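Local coordinates for protein peptidoglycan D,D-transpeptidase PbpA (Mycobacterium tuberculosis, PDB 3UN7) that probably cross-links the peptidoglycan of the cell wall as a penicillin-binding D,D-transpeptidase and takes part in regulating cell length, at residues 180-183 against 184-187; 313-317 against 318-322. All coordinates share one frame; numbering follows the deposited sequence.

Overall arrangement
Two local arrangements in the transpeptidase domain illustrate how a turn in a loop and the start of a helix can be fitted together. Interaction 1 (180-187) comes first along the chain, in the loop between helices 162-174 and 196-205; interaction 2 (313-322) follows much later, at the beginning of helix 317-328. Their centres are about 12 Å apart, and both pack on strand 131-136 of the five-stranded antiparallel sheet. They meet directly: Ala184 O probably accepts a hydrogen bond from Leu318 N at 3.0 Å, while Arg183 O packs against Pro317 CD. The turn thus abuts the helix start a few residues before Ser193, the probable acyl-ester nucleophile.

Interaction 1 (180-183 against 184-187); sequences LTNR and AISE
Asn182 meets the residues after it with both its backbone carbonyl and its side-chain amide. Asn182 O is gripped twice: by Ser186 N at 2.9 Å, which approaches almost in line with the carbonyl bond (176°), and more weakly by Ile185 N at 3.3 Å. The Asn182 side chain leads forward along the chain because CG is anti to the backbone N (chi1 -179°). Its OD1 accepts a weak, bent hydrogen bond from Ala184 N at 3.1 Å and also touches the Ala184 methyl. The other branch of the amide, Asn182 ND2, lies against Ile185 CG1 at 3.5 Å, with Ile185 CD1 close by. A water accepts from Asn182 N and also bonds to Ser186 OG, bridging the two ends of the turn.

Beside this turn, the side chains of Arg183 and Glu187 run alongside each other in the same direction. Glu187 OE1 sits over one face of the guanidinium, a long 3.9 Å from Arg183 NE, so the polar link is one of charge, with no N-H aimed at the oxygen; the Arg183 CG methylene also touches it. Thr181 CG2 packs against the same oxygen at 3.7 Å. Each guanidinium nitrogen has a partner outside the turn: NE pairs with Glu432, NH1 with Ala177 O and NH2 with Ser178 O.

Farther out, Ser148 OG on strand 143-149 bonds to both Thr181 O and Arg183 N, fixing the backbone on either side of Asn182. The result is an alpha turn closed by Ser186 N, with weak beta-turn and Asx-turn bonds from the same asparagine, packed on the transpeptidase sheet in the loop that leads to the SxxK motif.

Interaction 2 (313-317 against 318-322); sequences VALTP and LANAE
Thr316 OG1 accepts from Ala319 N at 2.9 Å, a nearly straight bond (159°) that caps the start of helix 317-328. The hydroxyl stands between its own backbone N and carbonyl carbon (chi1 61°), a torsion that turns OG1 toward the helix's first turn. The Ala319 methyl lies 3.3 Å from the same oxygen, and Leu318 CB is also near, so carbon flanks the capping atom beside the N-H that grips it. Thr316 contributes its carbonyl too: Thr316 O takes Asn320 N at 3.1 Å. One residue on, Ala321 N bonds to Pro317 O at 2.9 Å, and the regular helical pattern is under way. Pro317, the first helical residue, has no N-H for which the opening turn must find an acceptor.

Leu315, just before the cap, reaches forward to Asn320, the two side chains meeting at about a right angle. Leu315 CD2 touches the carbonyl half of the Asn320 amide, at 3.6 Å from OD1. The amide's nitrogen looks to another partner, since Asn320 ND2 donates to Thr194 OG1, and Trp413 and Ile415 of strand 411-418 also contact this side chain. Leu318 packs against Val134 and Leu136 of strand 131-136.

The backbone N of Thr316 bonds to Ser292 OG, a contact consistent with a fixed position for the threonine. Here a classical threonine N-cap starts a helix packed on the transpeptidase sheet; the Asn320 side chain lies about 9 Å from that of Ser193, and its partner Thr194 belongs to the SxxK motif characteristic of penicillin-binding proteins.

Interaction 1 (180-183 against 184-187)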
loop_
_atom_site.group_PDB
_atom_site.type_symbol
_atom_site.label_atom_id
_atom_site.label_comp_id
_atom_site.label_asym_id
_atom_site.label_seq_id
_atom_site.Cartn_x
_atom_site.Cartn_y
_atom_site.Cartn_z
ATOM N N LEU A 180 0.166 8.186 -14.441
ATOM C CA LEU A 180 0.523 6.846 -14.882
ATOM C C LEU A 180 1.166 6.023 -13.765
ATOM O O LEU A 180 1.127 4.790 -13.780
ATOM C CB LEU A 180 1.444 6.924 -16.107
ATOM C CG LEU A 180 0.753 7.266 -17.440
ATOM C CD1 LEU A 180 1.807 7.522 -18.513
ATOM C CD2 LEU A 180 -0.181 6.135 -17.894
ATOM N N THR A 181 1.786 6.702 -12.803
ATOM C CA THR A 181 2.468 6.005 -11.712
ATOM C C THR A 181 1.456 5.252 -10.831
ATOM O O THR A 181 0.420 5.809 -10.422
ATOM C CB THR A 181 3.357 6.973 -10.890
ATOM O OG1 THR A 181 4.274 7.628 -11.778
ATOM C CG2 THR A 181 4.174 6.226 -9.831
ATOM N N ASN A 182 1.735 3.972 -10.580
ATOM C CA ASN A 182 0.966 3.232 -9.600
ATOM C C ASN A 182 1.665 3.460 -8.267
ATOM O O ASN A 182 2.608 2.756 -7.919
ATOM C CB ASN A 182 0.886 1.735 -9.947
ATOM C CG ASN A 182 0.067 0.961 -8.946
ATOM O OD1 ASN A 182 -0.192 1.448 -7.844
ATOM N ND2 ASN A 182 -0.350 -0.251 -9.313
ATOM N N ARG A 183 1.204 4.484 -7.551
ATOM C CA ARG A 183 1.820 4.920 -6.300
ATOM C C ARG A 183 1.771 3.864 -5.194
ATOM O O ARG A 183 2.589 3.895 -4.279
ATOM C CB ARG A 183 1.162 6.218 -5.816
ATOM C CG ARG A 183 1.566 7.420 -6.647
ATOM C CD ARG A 183 0.844 8.726 -6.269
ATOM N NE ARG A 183 1.643 9.869 -6.717
ATOM C CZ ARG A 183 1.677 10.346 -7.960
ATOM N NH1 ARG A 183 2.481 11.371 -8.230
ATOM N NH2 ARG A 183 0.928 9.811 -8.935
ATOM N N ALA A 184 0.811 2.946 -5.271
ATOM C CA ALA A 184 0.637 1.918 -4.243
ATOM C C ALA A 184 1.806 0.926 -4.187
ATOM O O ALA A 184 2.115 0.397 -3.118
ATOM C CB ALA A 184 -0.652 1.168 -4.475
ATOM N N ILE A 185 2.431 0.672 -5.337
ATOM C CA ILE A 185 3.474 -0.378 -5.447
ATOM C C ILE A 185 4.762 0.022 -6.147
ATOM O O ILE A 185 5.750 -0.684 -6.030
ATOM C CB ILE A 185 2.952 -1.641 -6.155
ATOM C CG1 ILE A 185 2.535 -1.345 -7.618
ATOM C CG2 ILE A 185 1.815 -2.258 -5.354
ATOM C CD1 ILE A 185 2.237 -2.609 -8.458
ATOM N N SER A 186 4.737 1.112 -6.910
ATOM C CA SER A 186 5.877 1.502 -7.765
ATOM C C SER A 186 6.700 2.641 -7.184
ATOM O O SER A 186 7.785 2.930 -7.684
ATOM C CB SER A 186 5.401 1.919 -9.164
ATOM O OG SER A 186 4.856 0.822 -9.874
ATOM N N GLU A 187 6.180 3.307 -6.158
ATOM C CA GLU A 187 6.862 4.469 -5.586
ATOM C C GLU A 187 7.101 4.220 -4.107
ATOM O O GLU A 187 6.270 3.595 -3.436
ATOM C CB GLU A 187 6.031 5.743 -5.816
ATOM C CG GLU A 187 6.700 7.086 -5.410
ATOM C CD GLU A 187 5.939 8.322 -5.924
ATOM O OE1 GLU A 187 5.167 8.205 -6.906
ATOM O OE2 GLU A 187 6.103 9.424 -5.342
HETATM O O HOH W 1 3.664 2.307 -11.825
#

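Interaction 2 (313-317 against 318-322)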
loop_
_atom_site.group_PDB
_atom_site.type_symbol
_atom_site.label_atom_id
_atom_site.label_comp_id
_atom_site.label_asym_id
_atom_site.label_seq_id
_atom_site.Cartn_x
_atom_site.Cartn_y
_atom_site.Cartn_z
ATOM N N VAL A 313 14.987 5.718 5.130
ATOM C CA VAL A 313 13.855 4.772 5.132
ATOM C C VAL A 313 12.844 5.123 4.035
ATOM O O VAL A 313 12.377 6.255 3.950
ATOM C CB VAL A 313 13.149 4.708 6.504
ATOM C CG1 VAL A 313 12.227 3.495 6.580
ATOM C CG2 VAL A 313 14.170 4.639 7.603
ATOM N N ALA A 314 12.515 4.147 3.189
ATOM C CA ALA A 314 11.580 4.382 2.090
ATOM C C ALA A 314 10.757 3.117 1.858
ATOM O O ALA A 314 11.316 2.037 1.671
ATOM C CB ALA A 314 12.334 4.799 0.826
ATOM N N LEU A 315 9.433 3.262 1.910
ATOM C CA LEU A 315 8.506 2.136 1.829
ATOM C C LEU A 315 7.446 2.420 0.777
ATOM O O LEU A 315 7.030 3.567 0.601
ATOM C CB LEU A 315 7.791 1.963 3.175
ATOM C CG LEU A 315 8.302 1.069 4.313
ATOM C CD1 LEU A 315 9.626 1.501 4.849
ATOM C CD2 LEU A 315 7.275 1.059 5.432
ATOM N N THR A 316 6.989 1.376 0.093
ATOM C CA THR A 316 5.801 1.492 -0.744
ATOM C C THR A 316 4.614 1.506 0.199
ATOM O O THR A 316 4.717 1.010 1.316
ATOM C CB THR A 316 5.644 0.314 -1.717
ATOM O OG1 THR A 316 5.505 -0.908 -0.985
ATOM C CG2 THR A 316 6.849 0.210 -2.679
ATOM N N PRO A 317 3.498 2.130 -0.207
ATOM C CA PRO A 317 2.251 1.954 0.545
ATOM C C PRO A 317 1.860 0.479 0.769
ATOM O O PRO A 317 1.405 0.134 1.850
ATOM C CB PRO A 317 1.223 2.698 -0.306
ATOM C CG PRO A 317 2.067 3.830 -0.940
ATOM C CD PRO A 317 3.358 3.116 -1.297
ATOM N N LEU A 318 2.053 -0.382 -0.229
ATOM C CA LEU A 318 1.828 -1.814 -0.023
ATOM C C LEU A 318 2.676 -2.408 1.120
ATOM O O LEU A 318 2.167 -3.204 1.917
ATOM C CB LEU A 318 2.072 -2.592 -1.315
ATOM C CG LEU A 318 1.993 -4.118 -1.229
ATOM C CD1 LEU A 318 0.587 -4.570 -0.883
ATOM C CD2 LEU A 318 2.482 -4.802 -2.530
ATOM N N ALA A 319 3.965 -2.058 1.175
ATOM C CA ALA A 319 4.835 -2.522 2.275
ATOM C C ALA A 319 4.334 -2.033 3.649
ATOM O O ALA A 319 4.373 -2.780 4.628
ATOM C CB ALA A 319 6.291 -2.103 2.032
ATOM N N ASN A 320 3.848 -0.792 3.726
ATOM C CA ASN A 320 3.285 -0.312 4.991
ATOM C C ASN A 320 1.974 -1.043 5.346
ATOM O O ASN A 320 1.768 -1.372 6.509
ATOM C CB ASN A 320 3.139 1.220 5.027
ATOM C CG ASN A 320 3.754 1.852 6.295
ATOM O OD1 ASN A 320 4.146 1.154 7.230
ATOM N ND2 ASN A 320 3.816 3.184 6.326
ATOM N N ALA A 321 1.105 -1.319 4.368
ATOM C CA ALA A 321 -0.092 -2.164 4.608
ATOM C C ALA A 321 0.312 -3.543 5.100
ATOM O O ALA A 321 -0.353 -4.110 5.969
ATOM C CB ALA A 321 -0.970 -2.303 3.341
ATOM N N GLU A 322 1.403 -4.065 4.533
ATOM C CA GLU A 322 1.931 -5.390 4.873
ATOM C C GLU A 322 2.421 -5.478 6.336
ATOM O O GLU A 322 2.229 -6.505 7.005
ATOM C CB GLU A 322 3.075 -5.756 3.911
ATOM C CG GLU A 322 2.907 -7.103 3.190
ATOM C CD GLU A 322 3.942 -7.330 2.078
ATOM O OE1 GLU A 322 4.094 -6.428 1.218
ATOM O OE2 GLU A 322 4.598 -8.403 2.055
#